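Local atomic coordinates of cyclic GMP-AMP synthase-like receptor (Tribolium castaneum, PDB entry 7LT2), a protein that senses double-stranded RNA and catalyses the formation of 2',3'-cGAMP from ATP and GTP in innate antiviral immunity. Residues G186-I189 against M190-D193; L242-Q245 against E246-R249; E290-D293 against Q294-N298; L301-V304 against F305-L309. One frame throughout, in Å; residues are numbered along the deposited sequence.

Interaction 1. Residues G186-I189 against M190-D193; sequences GEKI and MDVD
A classic beta bulge at I189 and M190 puts K188 beside D191 near the start of strand 188-200. Both bulge residues face I181 of the antiparallel strand 177-183, so one residue there is matched by two here. In an unbroken strand, positions three apart fall on opposite faces of the sheet; the extra residue brings K188 and D191 to the same one. The lysine leaves with CG anti to its backbone N (chi1 179°), then bends at chi2 and again at chi4, which carries NZ forward along the strand. It ends in a salt bridge, with K188 NZ 2.8 Å from D191 OD1. NZ meets that oxygen on the syn side, 28° out of the carboxylate plane, and the two side chains cross at about a right angle. On the way, K188 CE passes 3.8 Å from M190 O. The bulge residues themselves touch lightly, I189 CG2 lying 4.3 Å from M190 CB. Further along, D193, a metal and GTP ligand by similarity, uses OD1 in a hydrogen bond with T178 OG1. The apolar side chains face inward: I189 rests on I27 and L28 of helix 18-42, while M190 reaches L28, P68, F71 and L385. On the edge away from I181, D191 forms backbone hydrogen bonds with E69 and F71, tying the bulged strand to the parallel strand 70-77.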
loop_
_atom_site.group_PDB
_atom_site.type_symbol
_atom_site.label_atom_id
_atom_site.label_comp_id
_atom_site.label_asym_id
_atom_site.label_seq_id
_atom_site.Cartn_x
_atom_site.Cartn_y
_atom_site.Cartn_z
ATOM N N GLY A 186 12.516 -22.406 7.559
ATOM C CA GLY A 186 11.443 -22.181 8.515
ATOM C C GLY A 186 11.145 -20.728 8.828
ATOM O O GLY A 186 10.031 -20.424 9.282
ATOM N N GLU A 187 12.088 -19.815 8.608
ATOM C CA GLU A 187 11.892 -18.431 9.025
ATOM C C GLU A 187 10.906 -17.719 8.106
ATOM O O GLU A 187 11.064 -17.726 6.882
ATOM C CB GLU A 187 13.223 -17.681 9.034
ATOM C CG GLU A 187 14.264 -18.230 10.012
ATOM C CD GLU A 187 15.064 -19.384 9.440
ATOM O OE1 GLU A 187 14.761 -19.822 8.310
ATOM O OE2 GLU A 187 16.003 -19.853 10.122
ATOM N N LYS A 188 9.904 -17.077 8.705
ATOM C CA LYS A 188 8.918 -16.319 7.943
ATOM C C LYS A 188 9.543 -15.061 7.349
ATOM O O LYS A 188 10.348 -14.386 7.995
ATOM C CB LYS A 188 7.741 -15.941 8.848
ATOM C CG LYS A 188 6.649 -15.133 8.172
ATOM C CD LYS A 188 5.997 -15.951 7.073
ATOM C CE LYS A 188 4.742 -15.290 6.547
ATOM N NZ LYS A 188 3.550 -15.553 7.422
ATOM N N ILE A 189 9.169 -14.740 6.106
ATOM C CA ILE A 189 9.655 -13.510 5.484
ATOM C C ILE A 189 8.553 -12.455 5.453
ATOM O O ILE A 189 8.670 -11.412 6.110
ATOM C CB ILE A 189 10.215 -13.771 4.074
ATOM C CG1 ILE A 189 11.367 -14.776 4.142
ATOM C CG2 ILE A 189 10.677 -12.463 3.449
ATOM C CD1 ILE A 189 11.822 -15.288 2.783
ATOM N N MET A 190 7.479 -12.704 4.703
ATOM C CA MET A 190 6.408 -11.715 4.601
ATOM C C MET A 190 5.176 -12.364 3.987
ATOM O O MET A 190 5.276 -13.369 3.274
ATOM C CB MET A 190 6.837 -10.504 3.764
ATOM C CG MET A 190 6.519 -9.160 4.419
ATOM S SD MET A 190 7.387 -7.773 3.680
ATOM C CE MET A 190 9.042 -8.069 4.278
ATOM N N ASP A 191 4.011 -11.778 4.285
ATOM C CA ASP A 191 2.758 -12.108 3.614
ATOM C C ASP A 191 2.556 -11.176 2.428
ATOM O O ASP A 191 2.910 -9.997 2.482
ATOM C CB ASP A 191 1.559 -11.962 4.560
ATOM C CG ASP A 191 1.516 -13.019 5.645
ATOM O OD1 ASP A 191 2.182 -14.062 5.505
ATOM O OD2 ASP A 191 0.783 -12.809 6.640
ATOM N N VAL A 192 1.968 -11.703 1.351
ATOM C CA VAL A 192 1.695 -10.917 0.150
ATOM C C VAL A 192 0.260 -11.169 -0.294
ATOM O O VAL A 192 -0.132 -12.319 -0.507
ATOM C CB VAL A 192 2.669 -11.260 -0.996
ATOM C CG1 VAL A 192 2.433 -10.348 -2.190
ATOM C CG2 VAL A 192 4.118 -11.148 -0.524
ATOM N N ASP A 193 -0.514 -10.096 -0.449
ATOM C CA ASP A 193 -1.872 -10.189 -0.977
ATOM C C ASP A 193 -1.855 -9.982 -2.489
ATOM O O ASP A 193 -1.224 -9.047 -2.990
ATOM C CB ASP A 193 -2.791 -9.166 -0.307
ATOM C CG ASP A 193 -3.210 -9.584 1.093
ATOM O OD1 ASP A 193 -2.668 -10.584 1.613
ATOM O OD2 ASP A 193 -4.087 -8.907 1.671
#

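Interaction 2. Residues L242-Q245 against E246-R249; sequences LSFQ and EQER
Q247 OE1 sits at the edge of the F244 ring, near its plane, and lies 3.7 Å from F244 CB; the amide is turned 70° from the ring. The other end of that amide, NE2, is hydrogen-bonded to K219 O and E221 O. A water beside the turn accepts from E246 N and lies within hydrogen-bonding distance of S243 O and Q247 OE1. E248, a turn on, lays CG of its extended chain 3.4 Å from F244 O. Its OE2 accepts a hydrogen bond from a water that itself accepts from F244 N; Y279 OH and W325 NE1 bond to the same carboxylate oxygen. F244 holds the N-cap position of helix 245-251, where strand 240-243 runs into it, and E248 N bonds to F244 O at 2.9 Å. By similarity, this strand-to-helix turn belongs to the nucleotide pocket, L242 to E248 contributing to GTP binding. Q245 runs out extended, with CG beside its own backbone N (chi1 -63°), and its NE2 reaches S243 OG at 2.6 Å with the hydroxyl in the amide plane. E248 OE1 makes a salt bridge with K282 and R249 NE one with D61.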
loop_
_atom_site.group_PDB
_atom_site.type_symbol
_atom_site.label_atom_id
_atom_site.label_comp_id
_atom_site.label_asym_id
_atom_site.label_seq_id
_atom_site.Cartn_x
_atom_site.Cartn_y
_atom_site.Cartn_z
ATOM N N LEU A 242 -9.514 4.157 -6.619
ATOM C CA LEU A 242 -8.371 4.621 -7.389
ATOM C C LEU A 242 -7.100 4.443 -6.577
ATOM O O LEU A 242 -7.087 4.674 -5.363
ATOM C CB LEU A 242 -8.528 6.089 -7.778
ATOM C CG LEU A 242 -9.573 6.374 -8.851
ATOM C CD1 LEU A 242 -10.006 7.812 -8.770
ATOM C CD2 LEU A 242 -9.021 6.064 -10.236
ATOM N N SER A 243 -6.035 4.021 -7.245
ATOM C CA SER A 243 -4.714 3.974 -6.638
ATOM C C SER A 243 -3.804 4.949 -7.371
ATOM O O SER A 243 -3.503 4.766 -8.557
ATOM C CB SER A 243 -4.127 2.568 -6.658
ATOM O OG SER A 243 -2.809 2.599 -6.128
ATOM N N PHE A 244 -3.385 5.991 -6.660
ATOM C CA PHE A 244 -2.346 6.902 -7.111
ATOM C C PHE A 244 -1.061 6.683 -6.317
ATOM O O PHE A 244 -0.262 7.607 -6.135
ATOM C CB PHE A 244 -2.835 8.345 -7.005
ATOM C CG PHE A 244 -4.099 8.614 -7.790
ATOM C CD1 PHE A 244 -4.092 8.549 -9.174
ATOM C CD2 PHE A 244 -5.288 8.919 -7.146
ATOM C CE1 PHE A 244 -5.249 8.787 -9.908
ATOM C CE2 PHE A 244 -6.448 9.163 -7.868
ATOM C CZ PHE A 244 -6.427 9.096 -9.255
ATOM N N GLN A 245 -0.860 5.445 -5.847
ATOM C CA GLN A 245 0.285 5.127 -4.998
ATOM C C GLN A 245 1.611 5.288 -5.728
ATOM O O GLN A 245 2.633 5.560 -5.091
ATOM C CB GLN A 245 0.182 3.697 -4.472
ATOM C CG GLN A 245 -1.001 3.417 -3.573
ATOM C CD GLN A 245 -1.116 1.937 -3.265
ATOM O OE1 GLN A 245 -0.535 1.449 -2.295
ATOM N NE2 GLN A 245 -1.852 1.210 -4.107
ATOM N N GLU A 246 1.632 5.087 -7.047
ATOM C CA GLU A 246 2.886 5.282 -7.765
ATOM C C GLU A 246 3.302 6.746 -7.735
ATOM O O GLU A 246 4.485 7.058 -7.551
ATOM C CB GLU A 246 2.766 4.774 -9.204
ATOM C CG GLU A 246 4.126 4.543 -9.864
ATOM C CD GLU A 246 4.132 3.345 -10.797
ATOM O OE1 GLU A 246 3.049 2.960 -11.282
ATOM O OE2 GLU A 246 5.222 2.788 -11.041
ATOM N N GLN A 247 2.335 7.657 -7.873
ATOM C CA GLN A 247 2.629 9.085 -7.788
ATOM C C GLN A 247 2.934 9.512 -6.355
ATOM O O GLN A 247 3.824 10.341 -6.130
ATOM C CB GLN A 247 1.457 9.891 -8.347
ATOM C CG GLN A 247 1.299 9.778 -9.862
ATOM C CD GLN A 247 0.577 8.513 -10.295
ATOM O OE1 GLN A 247 -0.074 7.841 -9.488
ATOM N NE2 GLN A 247 0.684 8.186 -11.578
ATOM N N GLU A 248 2.201 8.968 -5.377
ATOM C CA GLU A 248 2.487 9.283 -3.977
ATOM C C GLU A 248 3.911 8.892 -3.602
ATOM O O GLU A 248 4.578 9.600 -2.834
ATOM C CB GLU A 248 1.489 8.574 -3.057
ATOM C CG GLU A 248 0.077 9.124 -3.123
ATOM C CD GLU A 248 -0.924 8.286 -2.342
ATOM O OE1 GLU A 248 -0.499 7.402 -1.570
ATOM O OE2 GLU A 248 -2.139 8.522 -2.491
ATOM N N ARG A 249 4.390 7.761 -4.118
ATOM C CA ARG A 249 5.736 7.309 -3.784
ATOM C C ARG A 249 6.791 8.287 -4.290
ATOM O O ARG A 249 7.821 8.488 -3.637
ATOM C CB ARG A 249 5.973 5.907 -4.354
ATOM C CG ARG A 249 7.279 5.273 -3.898
ATOM C CD ARG A 249 7.277 3.782 -4.150
ATOM N NE ARG A 249 6.271 3.092 -3.348
ATOM C CZ ARG A 249 5.857 1.854 -3.581
ATOM N NH1 ARG A 249 6.344 1.140 -4.581
ATOM N NH2 ARG A 249 4.923 1.322 -2.793
HETATM O O HOH W 1 -0.669 4.973 -9.246
HETATM O O HOH W 2 -3.566 6.431 -3.750
HETATM O O HOH W 3 2.186 2.163 -1.359
#

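Interaction 3. Residues E290-D293 against Q294-N298; sequences EQKD and QSFWN
K292 starts with CG anti to its own carbonyl carbon (chi1 -66°) and bends at chi2, while F296 sets its ring anti to the backbone N (chi1 173°); together these turns lay the lysine chain across one face of the phenyl ring. Methylene after methylene rides over it. K292 CG is 3.8 Å from F296 CD2, and CE stands over the middle in a CH-pi contact, 4.1 Å from the F296 centroid and 11° off the ring normal. The ammonium lies further out, K292 NZ being 4.9 Å from that centroid, an off-centre cation-pi pair. F296 also meets W297, its CD2 standing 3.5 Å above the W297 ring plane, over the centre. All this happens where helix 278-291 ends and a short 3-10 turn, 294-298, begins. D293 opens that turn as an Asx turn: its OD2 accepts from S295 N at 3.0 Å and, from the anti side, S295 OG at 2.7 Å, so two donors of one residue grip one oxygen and should restrict the carboxylate's rotation. F296 N donates to D293 O. The other carboxylate oxygen, OD1, takes a water that also accepts from Q294 N. Manganese is bound at this corner, with I289, E290 and K292 at the site and D293 known experimentally to bind the ion. A further water, lying in the plane of the indole, accepts from W297 NE1 at 2.8 Å and is within hydrogen-bonding distance of K292 O.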
loop_
_atom_site.group_PDB
_atom_site.type_symbol
_atom_site.label_atom_id
_atom_site.label_comp_id
_atom_site.label_asym_id
_atom_site.label_seq_id
_atom_site.Cartn_x
_atom_site.Cartn_y
_atom_site.Cartn_z
ATOM N N GLU A 290 2.570 19.689 -0.165
ATOM C CA GLU A 290 2.009 20.697 -1.059
ATOM C C GLU A 290 2.149 22.096 -0.470
ATOM O O GLU A 290 2.391 23.065 -1.200
ATOM C CB GLU A 290 0.539 20.371 -1.348
ATOM C CG GLU A 290 -0.217 21.452 -2.119
ATOM C CD GLU A 290 0.294 21.655 -3.546
ATOM O OE1 GLU A 290 1.080 20.821 -4.044
ATOM O OE2 GLU A 290 -0.100 22.659 -4.175
ATOM N N GLN A 291 2.024 22.212 0.852
ATOM C CA GLN A 291 2.036 23.514 1.511
ATOM C C GLN A 291 3.446 24.064 1.679
ATOM O O GLN A 291 3.660 25.273 1.550
ATOM C CB GLN A 291 1.357 23.408 2.876
ATOM C CG GLN A 291 1.221 24.735 3.598
ATOM C CD GLN A 291 0.378 25.724 2.817
ATOM O OE1 GLN A 291 -0.765 25.434 2.460
ATOM N NE2 GLN A 291 0.941 26.894 2.540
ATOM N N LYS A 292 4.411 23.202 1.974
ATOM C CA LYS A 292 5.743 23.635 2.366
ATOM C C LYS A 292 6.627 23.855 1.146
ATOM O O LYS A 292 6.489 23.181 0.123
ATOM C CB LYS A 292 6.402 22.600 3.283
ATOM C CG LYS A 292 5.744 22.432 4.640
ATOM C CD LYS A 292 5.845 23.696 5.466
ATOM C CE LYS A 292 5.320 23.448 6.866
ATOM N NZ LYS A 292 5.227 24.686 7.678
ATOM N N ASP A 293 7.546 24.810 1.267
ATOM C CA ASP A 293 8.647 24.880 0.324
ATOM C C ASP A 293 9.492 23.611 0.439
ATOM O O ASP A 293 9.493 22.927 1.468
ATOM C CB ASP A 293 9.500 26.118 0.597
ATOM C CG ASP A 293 10.549 26.344 -0.464
ATOM O OD1 ASP A 293 10.189 26.833 -1.557
ATOM O OD2 ASP A 293 11.729 26.028 -0.209
ATOM N N GLN A 294 10.219 23.290 -0.635
ATOM C CA GLN A 294 11.040 22.081 -0.628
ATOM C C GLN A 294 12.124 22.131 0.447
ATOM O O GLN A 294 12.526 21.088 0.975
ATOM C CB GLN A 294 11.672 21.862 -2.004
ATOM C CG GLN A 294 10.720 21.224 -2.990
ATOM C CD GLN A 294 10.139 19.933 -2.451
ATOM O OE1 GLN A 294 10.862 18.952 -2.253
ATOM N NE2 GLN A 294 8.829 19.929 -2.196
ATOM N N SER A 295 12.603 23.327 0.797
ATOM C CA SER A 295 13.681 23.440 1.773
ATOM C C SER A 295 13.264 22.988 3.167
ATOM O O SER A 295 14.132 22.711 3.998
ATOM C CB SER A 295 14.185 24.882 1.822
ATOM O OG SER A 295 13.116 25.771 2.096
ATOM N N PHE A 296 11.958 22.897 3.434
ATOM C CA PHE A 296 11.496 22.493 4.759
ATOM C C PHE A 296 12.063 21.138 5.160
ATOM O O PHE A 296 12.430 20.926 6.322
ATOM C CB PHE A 296 9.968 22.461 4.777
ATOM C CG PHE A 296 9.380 21.900 6.037
ATOM C CD1 PHE A 296 9.378 22.638 7.208
ATOM C CD2 PHE A 296 8.800 20.637 6.040
ATOM C CE1 PHE A 296 8.825 22.123 8.369
ATOM C CE2 PHE A 296 8.242 20.114 7.195
ATOM C CZ PHE A 296 8.254 20.859 8.364
ATOM N N TRP A 297 12.167 20.216 4.206
ATOM C CA TRP A 297 12.584 18.852 4.497
ATOM C C TRP A 297 14.077 18.723 4.765
ATOM O O TRP A 297 14.532 17.632 5.130
ATOM C CB TRP A 297 12.148 17.949 3.341
ATOM C CG TRP A 297 10.676 18.115 3.062
ATOM C CD1 TRP A 297 10.110 18.711 1.972
ATOM C CD2 TRP A 297 9.591 17.720 3.913
ATOM N NE1 TRP A 297 8.741 18.696 2.084
ATOM C CE2 TRP A 297 8.396 18.097 3.267
ATOM C CE3 TRP A 297 9.514 17.086 5.158
ATOM C CZ2 TRP A 297 7.134 17.857 3.819
ATOM C CZ3 TRP A 297 8.257 16.842 5.708
ATOM C CH2 TRP A 297 7.085 17.230 5.035
ATOM N N ASN A 298 14.844 19.799 4.616
ATOM C CA ASN A 298 16.264 19.789 4.938
ATOM C C ASN A 298 16.559 20.391 6.303
ATOM O O ASN A 298 17.730 20.490 6.685
ATOM C CB ASN A 298 17.055 20.524 3.851
ATOM C CG ASN A 298 17.017 19.788 2.527
ATOM O OD1 ASN A 298 17.018 18.558 2.500
ATOM N ND2 ASN A 298 16.960 20.534 1.426
HETATM O O HOH W 4 7.459 20.420 0.221
HETATM O O HOH W 5 9.278 24.579 -3.193
#

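Interaction 4. Residues L301-V304 against F305-L309; sequences LREV and FMTTL
V304 and T308 share a doubly used carbonyl: V304 O accepts from T308 N at 2.9 Å and from T308 OG1 at 2.8 Å. The two donors arrive from opposite faces of the carbonyl plane. What lets the hydroxyl reach back is its torsion, OG1 lying between the backbone N and the carbonyl carbon (chi1 57°). The threonine's methyl is thereby placed 4.3 Å from V304 CG1. One residue earlier, E303 O takes T307 N at 2.9 Å. T307 OG1 also lies 3.0 Å from E303 O, but its hydrogen may equally be turned elsewhere. The hydroxyl also touches a water, which donates to E303 OE2 at 2.9 Å. E303 and T307 run alongside each other in one direction, and the water joins their polar ends. Ordinary helical bonds run F305 N to L301 O and M306 N to R302 O, while E303 N is taken by S300 OG from the residue before the helix. From helix 301-318, F305 packs on L264 of helix 258-272 and M306 on I354 of helix 337-354. For T308 this implies that its hydroxyl is satisfied inside its own helix, so the buried threonine can turn its methyl to apolar neighbours without needing a polar partner from another helix.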
loop_
_atom_site.group_PDB
_atom_site.type_symbol
_atom_site.label_atom_id
_atom_site.label_comp_id
_atom_site.label_asym_id
_atom_site.label_seq_id
_atom_site.Cartn_x
_atom_site.Cartn_y
_atom_site.Cartn_z
ATOM N N LEU A 301 15.951 17.069 11.962
ATOM C CA LEU A 301 14.900 16.083 12.186
ATOM C C LEU A 301 13.978 16.517 13.319
ATOM O O LEU A 301 12.758 16.327 13.241
ATOM C CB LEU A 301 15.506 14.708 12.470
ATOM C CG LEU A 301 14.488 13.574 12.651
ATOM C CD1 LEU A 301 13.430 13.561 11.535
ATOM C CD2 LEU A 301 15.195 12.231 12.720
ATOM N N ARG A 302 14.537 17.125 14.369
ATOM C CA ARG A 302 13.697 17.609 15.459
ATOM C C ARG A 302 12.702 18.653 14.966
ATOM O O ARG A 302 11.513 18.599 15.300
ATOM C CB ARG A 302 14.559 18.179 16.584
ATOM C CG ARG A 302 13.748 18.567 17.809
ATOM C CD ARG A 302 14.613 19.222 18.857
ATOM N NE ARG A 302 13.812 19.741 19.958
ATOM C CZ ARG A 302 14.271 20.572 20.882
ATOM N NH1 ARG A 302 15.525 20.994 20.866
ATOM N NH2 ARG A 302 13.452 20.996 21.839
ATOM N N GLU A 303 13.166 19.610 14.153
ATOM C CA GLU A 303 12.267 20.667 13.704
ATOM C C GLU A 303 11.202 20.132 12.750
ATOM O O GLU A 303 10.030 20.519 12.842
ATOM C CB GLU A 303 13.045 21.806 13.043
ATOM C CG GLU A 303 12.139 22.954 12.629
ATOM C CD GLU A 303 12.889 24.181 12.155
ATOM O OE1 GLU A 303 14.140 24.169 12.155
ATOM O OE2 GLU A 303 12.212 25.163 11.785
ATOM N N VAL A 304 11.581 19.245 11.827
ATOM C CA VAL A 304 10.588 18.663 10.926
ATOM C C VAL A 304 9.571 17.846 11.716
ATOM O O VAL A 304 8.357 17.948 11.488
ATOM C CB VAL A 304 11.277 17.817 9.838
ATOM C CG1 VAL A 304 10.236 17.125 8.946
ATOM C CG2 VAL A 304 12.198 18.684 8.992
ATOM N N PHE A 305 10.047 17.027 12.656
ATOM C CA PHE A 305 9.144 16.220 13.474
ATOM C C PHE A 305 8.187 17.095 14.277
ATOM O O PHE A 305 6.971 16.869 14.274
ATOM C CB PHE A 305 9.953 15.312 14.403
ATOM C CG PHE A 305 9.123 14.624 15.467
ATOM C CD1 PHE A 305 8.257 13.592 15.134
ATOM C CD2 PHE A 305 9.235 14.992 16.797
ATOM C CE1 PHE A 305 7.500 12.957 16.106
ATOM C CE2 PHE A 305 8.482 14.360 17.777
ATOM C CZ PHE A 305 7.614 13.342 17.431
ATOM N N MET A 306 8.720 18.096 14.984
ATOM C CA MET A 306 7.871 18.945 15.815
ATOM C C MET A 306 6.872 19.730 14.979
ATOM O O MET A 306 5.709 19.888 15.370
ATOM C CB MET A 306 8.731 19.901 16.644
ATOM C CG MET A 306 9.511 19.224 17.760
ATOM S SD MET A 306 8.438 18.391 18.948
ATOM C CE MET A 306 7.407 19.758 19.466
ATOM N N THR A 307 7.303 20.240 13.827
ATOM C CA THR A 307 6.405 21.055 13.022
ATOM C C THR A 307 5.306 20.211 12.390
ATOM O O THR A 307 4.134 20.607 12.406
ATOM C CB THR A 307 7.192 21.809 11.953
ATOM O OG1 THR A 307 8.045 22.764 12.592
ATOM C CG2 THR A 307 6.242 22.536 11.010
ATOM N N THR A 308 5.658 19.042 11.839
ATOM C CA THR A 308 4.635 18.199 11.227
ATOM C C THR A 308 3.720 17.589 12.281
ATOM O O THR A 308 2.534 17.380 12.016
ATOM C CB THR A 308 5.260 17.101 10.355
ATOM O OG1 THR A 308 6.173 16.295 11.116
ATOM C CG2 THR A 308 5.990 17.713 9.164
ATOM N N LEU A 309 4.241 17.326 13.483
ATOM C CA LEU A 309 3.386 16.835 14.559
ATOM C C LEU A 309 2.341 17.873 14.947
ATOM O O LEU A 309 1.170 17.536 15.156
ATOM C CB LEU A 309 4.228 16.444 15.775
ATOM C CG LEU A 309 3.473 15.974 17.027
ATOM C CD1 LEU A 309 2.656 14.710 16.770
ATOM C CD2 LEU A 309 4.436 15.753 18.188
HETATM O O HOH W 6 9.329 24.752 11.448
#

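How the interactions relate
The four contacts follow one another along the chain without overlapping. Interactions 1 and 2 both belong to the nucleotidyltransferase domain and reach the same mixed sheet, though their centres are 24 Å apart; by similarity each carries nucleotide-binding residues. Interactions 3 and 4 belong to the HhH/H2TH-like domain, with centres 12 Å apart, and they touch: F296 CE1 meets T307 CG2 at 3.7 Å, and W297 CZ3 meets V304 CG1 at 3.8 Å. The 3-10 turn after helix 278-291 thus packs on helix 301-318, which follows it. Interaction 2 lies about 20 Å from interaction 3, centre to centre, and interaction 1 about 37 Å, so the manganese corner is remote from the bulged strand.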